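Local atomic coordinates of Phosphoglucomutase/phosphomannomutase family protein (Burkholderia thailandensis, PDB entry 3UW2), a protein that probably moves a phosphoryl group within phosphosugars, as an intramolecular phosphotransferase of the phosphohexose mutase family that uses a bound metal ion. Residues A[99-104]-A[264-269]. Residues are numbered along the deposited sequence; the frame is centred on the assembly and turned at random.
Sequences VPTPVG and DGDGDR. With ZN (zinc ion), chain K.
T101 and D266 meet through two hydrogen bonds, one from backbone and one from side chain, a compact example of a metal-binding loop docked by hydrogen bonds against a neighbouring domain. The T101 hydroxyl OG1 donates to D266 OD2 at 2.6 Å, reaching the anti side of that oxygen, 30° out of the carboxylate plane. With OG1 anti to the carbonyl carbon (chi1 -74°), it lies beside its own backbone N, which donates to D266 O at 2.8 Å. P100 CA and P102 CD pack around that carbonyl oxygen, and P102 CG rests 3.6 Å from G267 O. The D266 carboxylate is divided: OD2 takes the T101 hydroxyl and a salt bridge from K140, while OD1 binds zinc at 2.2 Å. D264 OD2 and D268 OD1 also ligate the metal in this DGDGDR loop, and one atom from elsewhere adds to the site. In the second shell, R269 NE forms a salt bridge with D264 OD2 at 2.9 Å; the oxygen lies in the guanidinium plane, while NE comes from above the carboxylate plane. K140 also salt-bridges D268 OD2. The buried contact joins the N-terminal end of helix 101-107, in domain I, to the domain II loop between strands 259-263 and 270-273, with L209 of helix 206-216 against P100.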
loop_
_atom_site.group_PDB
_atom_site.type_symbol
_atom_site.label_atom_id
_atom_site.label_comp_id
_atom_site.label_asym_id
_atom_site.label_seq_id
_atom_site.Cartn_x
_atom_site.Cartn_y
_atom_site.Cartn_z
ATOM N N VAL A 99 9.873 -0.802 -13.103
ATOM C CA VAL A 99 8.799 -1.787 -12.872
ATOM C C VAL A 99 7.962 -1.301 -11.689
ATOM O O VAL A 99 8.440 -0.455 -10.886
ATOM C CB VAL A 99 9.325 -3.183 -12.551
ATOM C CG1 VAL A 99 10.012 -3.854 -13.757
ATOM C CG2 VAL A 99 10.295 -3.139 -11.353
ATOM N N PRO A 100 6.686 -1.761 -11.588
ATOM C CA PRO A 100 5.895 -1.448 -10.374
ATOM C C PRO A 100 6.647 -1.904 -9.118
ATOM O O PRO A 100 7.495 -2.842 -9.187
ATOM C CB PRO A 100 4.634 -2.341 -10.549
ATOM C CG PRO A 100 4.452 -2.362 -12.063
ATOM C CD PRO A 100 5.911 -2.604 -12.525
ATOM N N THR A 101 6.470 -1.171 -8.041
ATOM C CA THR A 101 7.051 -1.486 -6.728
ATOM C C THR A 101 6.940 -2.969 -6.284
ATOM O O THR A 101 7.975 -3.573 -5.961
ATOM C CB THR A 101 6.407 -0.541 -5.665
ATOM O OG1 THR A 101 6.988 0.751 -5.860
ATOM C CG2 THR A 101 6.734 -0.943 -4.241
ATOM N N PRO A 102 5.748 -3.611 -6.390
ATOM C CA PRO A 102 5.690 -4.981 -5.929
ATOM C C PRO A 102 6.507 -5.874 -6.845
ATOM O O PRO A 102 6.819 -6.984 -6.451
ATOM C CB PRO A 102 4.191 -5.371 -6.030
ATOM C CG PRO A 102 3.642 -4.386 -6.958
ATOM C CD PRO A 102 4.451 -3.144 -6.907
ATOM N N VAL A 103 6.846 -5.426 -8.057
ATOM C CA VAL A 103 7.746 -6.269 -8.907
ATOM C C VAL A 103 9.201 -6.278 -8.337
ATOM O O VAL A 103 9.905 -7.288 -8.389
ATOM C CB VAL A 103 7.698 -5.838 -10.425
ATOM C CG1 VAL A 103 8.676 -6.687 -11.285
ATOM C CG2 VAL A 103 6.264 -6.041 -10.918
ATOM N N GLY A 104 9.662 -5.141 -7.829
ATOM C CA GLY A 104 10.931 -5.070 -7.083
ATOM C C GLY A 104 10.839 -5.995 -5.831
ATOM O O GLY A 104 11.779 -6.795 -5.571
ATOM N N ASP A 264 -2.409 3.128 -8.335
ATOM C CA ASP A 264 -1.652 4.278 -7.919
ATOM C C ASP A 264 -0.305 4.279 -8.678
ATOM O O ASP A 264 -0.044 3.376 -9.471
ATOM C CB ASP A 264 -1.479 4.306 -6.405
ATOM C CG ASP A 264 -0.429 3.349 -5.908
ATOM O OD1 ASP A 264 -0.033 2.360 -6.563
ATOM O OD2 ASP A 264 -0.087 3.575 -4.756
ATOM N N GLY A 265 0.515 5.312 -8.475
ATOM C CA GLY A 265 1.644 5.516 -9.426
ATOM C C GLY A 265 2.707 4.454 -9.426
ATOM O O GLY A 265 3.415 4.327 -10.420
ATOM N N ASP A 266 2.856 3.650 -8.339
ATOM C CA ASP A 266 3.840 2.577 -8.431
ATOM C C ASP A 266 3.231 1.157 -8.397
ATOM O O ASP A 266 3.966 0.147 -8.354
ATOM C CB ASP A 266 4.964 2.739 -7.353
ATOM C CG ASP A 266 4.422 2.611 -5.935
ATOM O OD1 ASP A 266 3.212 2.836 -5.812
ATOM O OD2 ASP A 266 5.119 2.298 -4.931
ATOM N N GLY A 267 1.916 1.058 -8.389
ATOM C CA GLY A 267 1.256 -0.258 -8.556
ATOM C C GLY A 267 1.123 -1.060 -7.215
ATOM O O GLY A 267 0.819 -2.227 -7.239
ATOM N N ASP A 268 1.386 -0.470 -6.057
ATOM C CA ASP A 268 1.174 -1.288 -4.820
ATOM C C ASP A 268 -0.245 -1.012 -4.223
ATOM O O ASP A 268 -0.565 -1.461 -3.126
ATOM C CB ASP A 268 2.309 -1.121 -3.809
ATOM C CG ASP A 268 2.337 0.256 -3.204
ATOM O OD1 ASP A 268 1.498 1.054 -3.627
ATOM O OD2 ASP A 268 3.196 0.567 -2.343
ATOM N N ARG A 269 -1.092 -0.281 -4.968
ATOM C CA ARG A 269 -2.471 -0.088 -4.549
ATOM C C ARG A 269 -3.427 -0.197 -5.739
ATOM O O ARG A 269 -3.132 0.348 -6.832
ATOM C CB ARG A 269 -2.691 1.269 -3.882
ATOM C CG ARG A 269 -1.937 1.463 -2.584
ATOM C CD ARG A 269 -2.413 2.734 -1.863
ATOM N NE ARG A 269 -1.840 3.944 -2.447
ATOM C CZ ARG A 269 -2.204 5.191 -2.137
ATOM N NH1 ARG A 269 -3.153 5.429 -1.222
ATOM N NH2 ARG A 269 -1.607 6.213 -2.747
HETATM ZN ZN ZN K . 1.933 3.102 -4.046
#